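Local atomic coordinates of putative kinase (PDB entry 2RHM), a protein that is of unknown function but has a P-loop NTPase fold and is probably a nucleotide-binding kinase. Residues T4-I8 and L74-S79; V10-P14 and R150-P154; A70-Q75 and L98-F104; Q108-S114 and L162-T168. All blocks are in the same frame, centred on the assembly; numbering follows the deposited sequence.

Overall arrangement
All four contacts belong to a parallel sheet with strand order 33-35, 80-83, 6-12, 105-112, 162-166 and to the helices and loops around it. Contacts 1 and 3 share Leu74 and Gln75 of helix 52-75, at the end of the sheet where strand 6-12 begins. Both are mostly apolar, each has one side-chain hydrogen bond, and both touch the second subunit. Contacts 2 and 4 lie at the other end and meet through backbone pairing of Thr11 with Ile109 and Cys111. Contact 4 is rich in backbone hydrogen bonds. Contact 2 joins a strand end and a loop through ring packing and bridging waters, and includes Pro14 of the benzoic acid pocket. Contact 3 is the most buried.

Contact 1: residues T4-I8 and L74-S79; sequences TPALI and LQSGQS
Residues 4-8 are extended and enter strand 6-12 at Ala6. Residues 74-79 leave helix 52-75, turn, and come alongside. The turn is a Schellman motif. Gly77 has phi/psi of 93/12, and its N bonds to Leu74 O at 3.0 Å. A side chain at these angles would jam against the preceding carbonyl, which calls for glycine. Gln78 and Ser79 are then extended (-97/140 and -80/161). The CA atoms of Ala6 and Ser79 lie 4.7 Å apart. Ser79 takes the m rotamer, and its OG accepts a hydrogen bond from Ala6 N at 2.9 Å. Ser79 CA also approaches Ala6 O at 3.1 Å in a CA-H...O contact. This is the entry to parallel pairing: Ala6 and Ile8 go on to bond with Leu80 of strand 80-83, the neighbour of strand 6-12 in the P-loop NTPase sheet. Pro5 points into the turn with a C-gamma endo pucker. Its CB lies 3.7 Å from Gly77 O and 3.5 Å from Gln78 O. Its CG lies 3.5 Å from Leu74 O and 3.8 Å from Leu74 CD2. Leu74 (m, t) reaches past the proline ring, with CD1 4.5 Å from CD2 of Leu7 (t, p). Gln78 points away, and its side chain packs on Gln78 of the second subunit.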
loop_
_atom_site.group_PDB
_atom_site.type_symbol
_atom_site.label_atom_id
_atom_site.label_comp_id
_atom_site.label_asym_id
_atom_site.label_seq_id
_atom_site.Cartn_x
_atom_site.Cartn_y
_atom_site.Cartn_z
ATOM N N THR B 4 11.579 11.276 13.742
ATOM C CA THR B 4 11.655 10.042 12.977
ATOM C C THR B 4 10.391 9.211 13.268
ATOM O O THR B 4 10.018 9.045 14.426
ATOM C CB THR B 4 12.892 9.239 13.393
ATOM O OG1 THR B 4 14.071 10.053 13.245
ATOM C CG2 THR B 4 13.019 7.948 12.559
ATOM N N PRO B 5 9.716 8.713 12.223
ATOM C CA PRO B 5 8.537 7.886 12.462
ATOM C C PRO B 5 8.863 6.515 12.998
ATOM O O PRO B 5 9.978 6.025 12.802
ATOM C CB PRO B 5 7.921 7.760 11.075
ATOM C CG PRO B 5 9.049 7.880 10.161
ATOM C CD PRO B 5 9.950 8.902 10.780
ATOM N N ALA B 6 7.902 5.896 13.675
ATOM C CA ALA B 6 8.081 4.540 14.169
ATOM C C ALA B 6 7.613 3.541 13.138
ATOM O O ALA B 6 6.648 3.785 12.407
ATOM C CB ALA B 6 7.311 4.322 15.474
ATOM N N LEU B 7 8.310 2.406 13.078
ATOM C CA LEU B 7 7.891 1.292 12.245
ATOM C C LEU B 7 7.659 0.127 13.196
ATOM O O LEU B 7 8.596 -0.331 13.843
ATOM C CB LEU B 7 8.951 0.939 11.203
ATOM C CG LEU B 7 8.696 -0.361 10.424
ATOM C CD1 LEU B 7 7.327 -0.337 9.775
ATOM C CD2 LEU B 7 9.765 -0.617 9.357
ATOM N N ILE B 8 6.398 -0.294 13.318
ATOM C CA ILE B 8 6.015 -1.357 14.230
ATOM C C ILE B 8 5.910 -2.633 13.430
ATOM O O ILE B 8 5.058 -2.746 12.556
ATOM C CB ILE B 8 4.681 -1.028 14.953
ATOM C CG1 ILE B 8 4.837 0.292 15.737
ATOM C CG2 ILE B 8 4.276 -2.174 15.860
ATOM C CD1 ILE B 8 3.539 0.987 15.966
ATOM N N LEU B 74 6.419 6.244 5.504
ATOM C CA LEU B 74 7.508 6.669 6.388
ATOM C C LEU B 74 8.141 7.985 5.949
ATOM O O LEU B 74 8.479 8.833 6.802
ATOM C CB LEU B 74 8.571 5.568 6.499
ATOM C CG LEU B 74 8.125 4.303 7.249
ATOM C CD1 LEU B 74 9.164 3.214 7.141
ATOM C CD2 LEU B 74 7.859 4.608 8.722
ATOM N N GLN B 75 8.292 8.166 4.631
ATOM C CA GLN B 75 8.855 9.402 4.079
ATOM C C GLN B 75 7.986 10.636 4.392
ATOM O O GLN B 75 8.501 11.745 4.469
ATOM C CB GLN B 75 9.077 9.252 2.582
ATOM C CG GLN B 75 10.276 8.365 2.246
ATOM C CD GLN B 75 10.341 7.909 0.779
ATOM O OE1 GLN B 75 9.391 8.072 0.011
ATOM N NE2 GLN B 75 11.464 7.326 0.402
ATOM N N SER B 76 6.680 10.438 4.593
ATOM C CA SER B 76 5.766 11.527 4.975
ATOM C C SER B 76 5.823 11.846 6.481
ATOM O O SER B 76 5.226 12.819 6.942
ATOM C CB SER B 76 4.322 11.171 4.593
ATOM O OG SER B 76 3.754 10.276 5.536
ATOM N N GLY B 77 6.533 11.015 7.240
ATOM C CA GLY B 77 6.713 11.207 8.683
ATOM C C GLY B 77 5.691 10.492 9.540
ATOM O O GLY B 77 5.635 10.710 10.750
ATOM N N GLN B 78 4.918 9.601 8.918
ATOM C CA GLN B 78 3.857 8.883 9.593
ATOM C C GLN B 78 4.384 7.522 9.998
ATOM O O GLN B 78 5.129 6.872 9.250
ATOM C CB GLN B 78 2.633 8.759 8.670
ATOM C CG GLN B 78 1.488 7.803 9.089
ATOM C CD GLN B 78 0.772 8.180 10.377
ATOM O OE1 GLN B 78 1.388 8.366 11.430
ATOM N NE2 GLN B 78 -0.550 8.272 10.299
ATOM N N SER B 79 4.000 7.110 11.202
ATOM C CA SER B 79 4.333 5.799 11.714
ATOM C C SER B 79 3.373 4.758 11.122
ATOM O O SER B 79 2.287 5.091 10.624
ATOM C CB SER B 79 4.269 5.799 13.239
ATOM O OG SER B 79 5.152 6.767 13.795
#

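Contact 2: residues V10-P14 and R150-P154; sequences VTGHP and RGDIP
Ile153, His13 and Arg150 carry most of this contact. Residues 10-14 leave strand 6-12 for a loop, and residues 150-154 form a loop after helix 141-149. The two run in nearly opposite directions, 152° apart, with Gly12 CA 5.7 Å from Ile153 CA. His13 (chi1 -75°, chi2 -50°) points at the second loop, and its ring is sandwiched. Ile153 CB sits over one face, 3.7 Å from the centroid. Arg150 (chi1 -169°, chi2 146°, chi3 68°) lays CD over the opposite face at 4.1 Å. Both are CH-pi contacts. Gly151 O lies near the ring plane, 3.2 Å from His13 CD2. Ile153 is t, t. Its CG2 is 3.6 Å from Gly12 CA, and its CD1 is 3.8 Å from Thr11 OG1. Three waters bridge the segments. Water 1 joins Thr11 OG1 (2.7 Å) to Pro154 O (2.9 Å). Water 2 accepts from His13 N and Ile153 N, both at 3.1 Å. Water 3 joins His13 NE2 (2.9 Å) to Asp152 O (3.2 Å). Gly12 (phi/psi 156/158) has backbone angles that call for glycine. Pro14 lines the pocket that holds benzoic acid. The strand-to-loop passage from Gly12 is consistent with the start of a Walker A P-loop.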
loop_
_atom_site.group_PDB
_atom_site.type_symbol
_atom_site.label_atom_id
_atom_site.label_comp_id
_atom_site.label_asym_id
_atom_site.label_seq_id
_atom_site.Cartn_x
_atom_site.Cartn_y
_atom_site.Cartn_z
ATOM N N VAL B 10 5.164 -6.493 13.321
ATOM C CA VAL B 10 4.499 -7.620 13.961
ATOM C C VAL B 10 4.793 -8.877 13.182
ATOM O O VAL B 10 4.420 -9.002 12.014
ATOM C CB VAL B 10 2.983 -7.425 14.092
ATOM C CG1 VAL B 10 2.379 -8.558 14.882
ATOM C CG2 VAL B 10 2.674 -6.099 14.766
ATOM N N THR B 11 5.489 -9.803 13.843
ATOM C CA THR B 11 5.928 -11.030 13.197
ATOM C C THR B 11 5.439 -12.256 13.962
ATOM O O THR B 11 4.883 -12.145 15.038
ATOM C CB THR B 11 7.450 -11.052 13.019
ATOM O OG1 THR B 11 7.811 -12.108 12.113
ATOM C CG2 THR B 11 8.137 -11.209 14.354
ATOM N N GLY B 12 5.609 -13.424 13.363
ATOM C CA GLY B 12 5.175 -14.669 13.953
ATOM C C GLY B 12 4.963 -15.664 12.863
ATOM O O GLY B 12 4.734 -15.288 11.704
ATOM N N HIS B 13 5.013 -16.939 13.216
ATOM C CA HIS B 13 4.613 -17.960 12.264
ATOM C C HIS B 13 3.098 -17.850 11.951
ATOM O O HIS B 13 2.345 -17.228 12.683
ATOM C CB HIS B 13 4.952 -19.345 12.793
ATOM C CG HIS B 13 6.401 -19.679 12.716
ATOM N ND1 HIS B 13 7.138 -19.520 11.563
ATOM C CD2 HIS B 13 7.246 -20.195 13.639
ATOM C CE1 HIS B 13 8.376 -19.932 11.780
ATOM N NE2 HIS B 13 8.467 -20.351 13.031
ATOM N N PRO B 14 2.655 -18.426 10.822
ATOM C CA PRO B 14 1.225 -18.433 10.538
ATOM C C PRO B 14 0.374 -18.992 11.694
ATOM O O PRO B 14 0.749 -19.972 12.351
ATOM C CB PRO B 14 1.142 -19.317 9.296
ATOM C CG PRO B 14 2.462 -19.046 8.589
ATOM C CD PRO B 14 3.433 -19.032 9.728
ATOM N N ARG B 150 8.005 -26.927 14.922
ATOM C CA ARG B 150 8.810 -25.815 14.398
ATOM C C ARG B 150 9.454 -24.895 15.431
ATOM O O ARG B 150 10.547 -24.384 15.211
ATOM C CB ARG B 150 7.959 -24.973 13.445
ATOM C CG ARG B 150 8.732 -23.952 12.650
ATOM C CD ARG B 150 8.123 -23.786 11.293
ATOM N NE ARG B 150 6.811 -23.162 11.364
ATOM C CZ ARG B 150 5.854 -23.301 10.451
ATOM N NH1 ARG B 150 6.020 -24.096 9.391
ATOM N NH2 ARG B 150 4.709 -22.667 10.614
ATOM N N GLY B 151 8.793 -24.646 16.549
ATOM C CA GLY B 151 9.338 -23.664 17.484
ATOM C C GLY B 151 9.106 -22.248 16.983
ATOM O O GLY B 151 8.564 -22.027 15.888
ATOM N N ASP B 152 9.551 -21.288 17.777
ATOM C CA ASP B 152 9.213 -19.896 17.558
ATOM C C ASP B 152 9.995 -19.192 16.452
ATOM O O ASP B 152 11.171 -19.457 16.234
ATOM C CB ASP B 152 9.340 -19.164 18.876
ATOM C CG ASP B 152 8.458 -19.773 19.947
ATOM O OD1 ASP B 152 7.492 -20.497 19.586
ATOM O OD2 ASP B 152 8.733 -19.535 21.138
ATOM N N ILE B 153 9.323 -18.305 15.729
ATOM C CA ILE B 153 9.969 -17.625 14.625
ATOM C C ILE B 153 11.097 -16.750 15.151
ATOM O O ILE B 153 10.937 -16.048 16.162
ATOM C CB ILE B 153 8.977 -16.753 13.808
ATOM C CG1 ILE B 153 9.524 -16.453 12.424
ATOM C CG2 ILE B 153 8.664 -15.458 14.513
ATOM C CD1 ILE B 153 8.494 -15.840 11.492
ATOM N N PRO B 154 12.259 -16.785 14.493
ATOM C CA PRO B 154 13.283 -15.834 14.916
ATOM C C PRO B 154 12.892 -14.383 14.582
ATOM O O PRO B 154 12.427 -14.106 13.478
ATOM C CB PRO B 154 14.512 -16.268 14.102
ATOM C CG PRO B 154 14.221 -17.704 13.731
ATOM C CD PRO B 154 12.758 -17.687 13.446
HETATM O O HOH W 1 10.414 -12.726 12.005
HETATM O O HOH W 2 6.276 -17.665 15.985
HETATM O O HOH W 3 11.186 -21.305 13.636
#

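Contact 3: residues A70-Q75 and L98-F104; sequences AATILQ and LHTIAPF
The last turns of helix 52-75 and helix 88-101 pack side by side, and residues 102-104 run on from helix 88-101 in extended form. The CA atoms of Gln75 and Ala102 are 5.2 Å apart. The small residues let the backbones come close. The methyl of Ala102, the first residue past its helix, is a low bump set between Leu74 and Gln75. Its CB lies 3.8 Å from both Leu74 CB and Gln75 CG, and also 3.8 Å from Ala71 O. In return, Ala71 leaves a hollow for larger side chains: its CB meets Leu98 CD1 at 3.7 Å and Ile101 CD1 at 3.8 Å. Leu74 (m, t) is a long knob. Its CD1 touches both Leu98 CD2 (4.0 Å) and Phe104 CD2 (3.9 Å). Leu98 is t, p, and its CD2 also reaches Ala70 CB at 4.2 Å. At the exposed edge, Gln75 (m, t, chi3 -11°) bonds through NE2 to Ile101 O at 3.0 Å. Water 4 joins Leu74 O (2.8 Å) to Pro103 O (2.7 Å). Leu74 also touches Leu80, and Leu98 touches Leu7. The helix pair thus packs over strands 80-83 and 6-12, in the layered alpha/beta build of P-loop NTPases.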
loop_
_atom_site.group_PDB
_atom_site.type_symbol
_atom_site.label_atom_id
_atom_site.label_comp_id
_atom_site.label_asym_id
_atom_site.label_seq_id
_atom_site.Cartn_x
_atom_site.Cartn_y
_atom_site.Cartn_z
ATOM N N ALA B 70 5.321 1.055 2.428
ATOM C CA ALA B 70 5.932 1.523 3.693
ATOM C C ALA B 70 6.832 2.727 3.505
ATOM O O ALA B 70 6.871 3.626 4.344
ATOM C CB ALA B 70 6.716 0.418 4.353
ATOM N N ALA B 71 7.598 2.731 2.430
ATOM C CA ALA B 71 8.570 3.788 2.218
ATOM C C ALA B 71 7.874 5.120 2.042
ATOM O O ALA B 71 8.305 6.135 2.588
ATOM C CB ALA B 71 9.413 3.479 1.011
ATOM N N THR B 72 6.800 5.145 1.262
ATOM C CA THR B 72 6.156 6.436 1.032
ATOM C C THR B 72 5.440 6.952 2.293
ATOM O O THR B 72 5.365 8.148 2.511
ATOM C CB THR B 72 5.237 6.436 -0.215
ATOM O OG1 THR B 72 4.869 7.789 -0.532
ATOM C CG2 THR B 72 3.983 5.576 0.002
ATOM N N ILE B 73 4.929 6.046 3.123
ATOM C CA ILE B 73 4.282 6.440 4.388
ATOM C C ILE B 73 5.324 6.979 5.362
ATOM O O ILE B 73 5.147 8.049 5.971
ATOM C CB ILE B 73 3.517 5.249 5.010
ATOM C CG1 ILE B 73 2.364 4.834 4.094
ATOM C CG2 ILE B 73 2.974 5.598 6.376
ATOM C CD1 ILE B 73 1.666 3.612 4.520
ATOM N N LEU B 74 6.419 6.244 5.504
ATOM C CA LEU B 74 7.508 6.669 6.388
ATOM C C LEU B 74 8.141 7.985 5.949
ATOM O O LEU B 74 8.479 8.833 6.802
ATOM C CB LEU B 74 8.571 5.568 6.499
ATOM C CG LEU B 74 8.125 4.303 7.249
ATOM C CD1 LEU B 74 9.164 3.214 7.141
ATOM C CD2 LEU B 74 7.859 4.608 8.722
ATOM N N GLN B 75 8.292 8.166 4.631
ATOM C CA GLN B 75 8.855 9.402 4.079
ATOM C C GLN B 75 7.986 10.636 4.392
ATOM O O GLN B 75 8.501 11.745 4.469
ATOM C CB GLN B 75 9.077 9.252 2.582
ATOM C CG GLN B 75 10.276 8.365 2.246
ATOM C CD GLN B 75 10.341 7.909 0.779
ATOM O OE1 GLN B 75 9.391 8.072 0.011
ATOM N NE2 GLN B 75 11.464 7.326 0.402
ATOM N N LEU B 98 15.114 -0.266 3.326
ATOM C CA LEU B 98 14.016 0.634 3.635
ATOM C C LEU B 98 14.501 1.806 4.478
ATOM O O LEU B 98 14.213 2.967 4.148
ATOM C CB LEU B 98 12.900 -0.104 4.390
ATOM C CG LEU B 98 11.673 0.743 4.777
ATOM C CD1 LEU B 98 10.958 1.362 3.566
ATOM C CD2 LEU B 98 10.698 -0.080 5.560
ATOM N N HIS B 99 15.279 1.508 5.531
ATOM C CA HIS B 99 15.774 2.527 6.454
ATOM C C HIS B 99 16.625 3.597 5.753
ATOM O O HIS B 99 16.547 4.770 6.106
ATOM C CB HIS B 99 16.562 1.895 7.613
ATOM C CG HIS B 99 16.815 2.839 8.746
ATOM N ND1 HIS B 99 17.865 3.738 8.755
ATOM C CD2 HIS B 99 16.158 3.024 9.913
ATOM C CE1 HIS B 99 17.847 4.423 9.880
ATOM N NE2 HIS B 99 16.818 4.016 10.598
ATOM N N THR B 100 17.440 3.179 4.782
ATOM C CA THR B 100 18.256 4.085 3.989
ATOM C C THR B 100 17.433 5.137 3.238
ATOM O O THR B 100 17.848 6.290 3.133
ATOM C CB THR B 100 19.103 3.270 2.980
ATOM O OG1 THR B 100 19.984 2.418 3.713
ATOM C CG2 THR B 100 19.911 4.158 2.082
ATOM N N ILE B 101 16.263 4.768 2.730
ATOM C CA ILE B 101 15.434 5.733 1.990
ATOM C C ILE B 101 14.291 6.349 2.811
ATOM O O ILE B 101 13.712 7.368 2.427
ATOM C CB ILE B 101 14.865 5.100 0.693
ATOM C CG1 ILE B 101 13.913 3.935 0.986
ATOM C CG2 ILE B 101 16.023 4.665 -0.216
ATOM C CD1 ILE B 101 13.058 3.569 -0.204
ATOM N N ALA B 102 13.992 5.738 3.946
ATOM C CA ALA B 102 12.863 6.148 4.756
ATOM C C ALA B 102 13.152 5.778 6.203
ATOM O O ALA B 102 12.664 4.754 6.685
ATOM C CB ALA B 102 11.637 5.417 4.247
ATOM N N PRO B 103 13.982 6.590 6.887
ATOM C CA PRO B 103 14.370 6.316 8.264
ATOM C C PRO B 103 13.198 6.109 9.225
ATOM O O PRO B 103 12.190 6.800 9.156
ATOM C CB PRO B 103 15.209 7.540 8.656
ATOM C CG PRO B 103 15.022 8.520 7.599
ATOM C CD PRO B 103 14.657 7.791 6.371
ATOM N N PHE B 104 13.360 5.140 10.113
ATOM C CA PHE B 104 12.337 4.762 11.059
ATOM C C PHE B 104 13.015 4.272 12.311
ATOM O O PHE B 104 14.189 3.912 12.296
ATOM C CB PHE B 104 11.435 3.644 10.504
ATOM C CG PHE B 104 12.189 2.377 10.107
ATOM C CD1 PHE B 104 12.519 1.428 11.057
ATOM C CD2 PHE B 104 12.530 2.130 8.787
ATOM C CE1 PHE B 104 13.250 0.292 10.700
ATOM C CE2 PHE B 104 13.245 1.000 8.431
ATOM C CZ PHE B 104 13.586 0.074 9.371
HETATM O O HOH W 4 11.267 8.650 7.343
#

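Contact 4: residues Q108-S114 and L162-T168; sequences QIRCVAS and LLTVDTT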
loop_
_atom_site.group_PDB
_atom_site.type_symbol
_atom_site.label_atom_id
_atom_site.label_comp_id
_atom_site.label_asym_id
_atom_site.label_seq_id
_atom_site.Cartn_x
_atom_site.Cartn_y
_atom_site.Cartn_z
ATOM N N GLN B 108 9.247 -4.008 17.731
ATOM C CA GLN B 108 8.913 -5.326 17.211
ATOM C C GLN B 108 8.129 -6.173 18.200
ATOM O O GLN B 108 8.445 -6.203 19.401
ATOM C CB GLN B 108 10.182 -6.075 16.762
ATOM C CG GLN B 108 9.897 -7.369 15.997
ATOM C CD GLN B 108 11.148 -8.017 15.367
ATOM O OE1 GLN B 108 11.029 -9.018 14.659
ATOM N NE2 GLN B 108 12.331 -7.446 15.613
ATOM N N ILE B 109 7.052 -6.761 17.700
ATOM C CA ILE B 109 6.231 -7.713 18.461
ATOM C C ILE B 109 6.239 -9.052 17.734
ATOM O O ILE B 109 5.913 -9.139 16.533
ATOM C CB ILE B 109 4.787 -7.234 18.649
ATOM C CG1 ILE B 109 4.768 -5.863 19.304
ATOM C CG2 ILE B 109 4.008 -8.232 19.507
ATOM C CD1 ILE B 109 3.433 -5.311 19.480
ATOM N N ARG B 110 6.666 -10.084 18.453
ATOM C CA ARG B 110 6.730 -11.423 17.917
ATOM C C ARG B 110 5.658 -12.269 18.585
ATOM O O ARG B 110 5.584 -12.340 19.804
ATOM C CB ARG B 110 8.095 -12.068 18.132
ATOM C CG ARG B 110 8.061 -13.530 17.736
ATOM C CD ARG B 110 9.338 -14.241 17.983
ATOM N NE ARG B 110 9.721 -14.257 19.391
ATOM C CZ ARG B 110 10.667 -15.044 19.881
ATOM N NH1 ARG B 110 11.302 -15.886 19.087
ATOM N NH2 ARG B 110 10.972 -15.008 21.173
ATOM N N CYS B 111 4.805 -12.883 17.773
ATOM C CA CYS B 111 3.777 -13.759 18.295
ATOM C C CYS B 111 4.240 -15.190 18.210
ATOM O O CYS B 111 4.887 -15.560 17.248
ATOM C CB CYS B 111 2.496 -13.603 17.490
ATOM S SG CYS B 111 1.847 -11.943 17.552
ATOM N N VAL B 112 3.897 -15.986 19.220
ATOM C CA VAL B 112 4.272 -17.386 19.271
ATOM C C VAL B 112 3.091 -18.174 19.858
ATOM O O VAL B 112 2.204 -17.600 20.474
ATOM C CB VAL B 112 5.551 -17.603 20.139
ATOM C CG1 VAL B 112 6.761 -16.837 19.565
ATOM C CG2 VAL B 112 5.305 -17.209 21.589
ATOM N N ALA B 113 3.059 -19.476 19.611
ATOM C CA ALA B 113 2.072 -20.357 20.248
ATOM C C ALA B 113 2.508 -21.794 20.114
ATOM O O ALA B 113 3.363 -22.122 19.291
ATOM C CB ALA B 113 0.713 -20.177 19.656
ATOM N N SER B 114 1.876 -22.658 20.903
ATOM C CA SER B 114 2.242 -24.068 20.923
ATOM C C SER B 114 1.880 -24.714 19.603
ATOM O O SER B 114 0.933 -24.287 18.925
ATOM C CB SER B 114 1.578 -24.806 22.101
ATOM O OG SER B 114 0.184 -24.975 21.904
ATOM N N LEU B 162 11.693 -5.371 21.677
ATOM C CA LEU B 162 11.013 -6.565 21.201
ATOM C C LEU B 162 10.109 -7.102 22.310
ATOM O O LEU B 162 10.542 -7.243 23.460
ATOM C CB LEU B 162 12.026 -7.647 20.799
ATOM C CG LEU B 162 11.499 -9.048 20.475
ATOM C CD1 LEU B 162 10.669 -9.061 19.189
ATOM C CD2 LEU B 162 12.638 -10.050 20.367
ATOM N N LEU B 163 8.863 -7.374 21.967
ATOM C CA LEU B 163 7.916 -8.004 22.890
ATOM C C LEU B 163 7.522 -9.303 22.269
ATOM O O LEU B 163 7.146 -9.310 21.111
ATOM C CB LEU B 163 6.659 -7.152 23.030
ATOM C CG LEU B 163 5.527 -7.731 23.905
ATOM C CD1 LEU B 163 5.992 -7.781 25.321
ATOM C CD2 LEU B 163 4.263 -6.891 23.760
ATOM N N THR B 164 7.571 -10.394 23.031
ATOM C CA THR B 164 7.033 -11.678 22.566
ATOM C C THR B 164 5.728 -11.969 23.267
ATOM O O THR B 164 5.634 -11.899 24.505
ATOM C CB THR B 164 7.996 -12.835 22.753
ATOM O OG1 THR B 164 9.123 -12.631 21.907
ATOM C CG2 THR B 164 7.332 -14.163 22.389
ATOM N N VAL B 165 4.721 -12.262 22.457
ATOM C CA VAL B 165 3.375 -12.531 22.923
ATOM C C VAL B 165 2.979 -13.986 22.606
ATOM O O VAL B 165 2.838 -14.390 21.446
ATOM C CB VAL B 165 2.384 -11.514 22.321
ATOM C CG1 VAL B 165 0.957 -11.836 22.758
ATOM C CG2 VAL B 165 2.788 -10.095 22.737
ATOM N N ASP B 166 2.813 -14.779 23.660
ATOM C CA ASP B 166 2.391 -16.167 23.530
ATOM C C ASP B 166 0.863 -16.218 23.579
ATOM O O ASP B 166 0.238 -15.883 24.597
ATOM C CB ASP B 166 3.034 -17.028 24.630
ATOM C CG ASP B 166 2.888 -18.532 24.375
ATOM O OD1 ASP B 166 1.881 -18.983 23.776
ATOM O OD2 ASP B 166 3.796 -19.279 24.808
ATOM N N THR B 167 0.268 -16.616 22.459
ATOM C CA THR B 167 -1.186 -16.669 22.330
ATOM C C THR B 167 -1.764 -18.078 22.483
ATOM O O THR B 167 -2.909 -18.321 22.103
ATOM C CB THR B 167 -1.645 -16.125 20.972
ATOM O OG1 THR B 167 -1.165 -16.996 19.943
ATOM C CG2 THR B 167 -1.143 -14.703 20.760
ATOM N N THR B 168 -0.982 -18.999 23.035
ATOM C CA THR B 168 -1.444 -20.368 23.253
ATOM C C THR B 168 -2.771 -20.384 24.011
ATOM O O THR B 168 -3.696 -21.134 23.657
ATOM C CB THR B 168 -0.415 -21.158 24.062
ATOM O OG1 THR B 168 0.817 -21.229 23.334
ATOM C CG2 THR B 168 -0.909 -22.571 24.337
#
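Past the ends of the two strands a threonine side chain, Thr168, takes over from the backbone as the link. Its OG1 accepts from Ser114 N at 3.0 Å and donates to Asp166 OD1 at 2.5 Å. Asp166 OD1 also accepts from Thr168 N at 3.0 Å, forming an Asx turn. Before this, strands 108-112 and 162-166 run parallel, 22° apart. Gln108 pairs with Leu162, and the register holds to Val112 with Asp166. Leu163 N bonds to Gln108 O (2.9 Å), Arg110 N to Leu163 O (2.8 Å), Val165 N to Arg110 O (2.8 Å), Val112 N to Val165 O (2.9 Å) and Thr167 N to Val112 O (2.9 Å). On one face, Arg110 NE and NH2 each donate to Thr164 OG1 at 3.1 Å, while NH1 bonds to Ile153 O. Val112 CG2 packs on Thr164 CG2 at 3.7 Å beside them. The other face is apolar, with Ile109 CG2 3.9 Å from Val165 CG2. There Ile109 and Cys111 meet helix 18-29, and Leu163 and Val165 meet helix 175-187. Ser114 is the N-cap of helix 115-127. Strand 105-112 pairs on its other side with strand 6-12, so strand 162-166 is the outermost strand of the chain's sheet here.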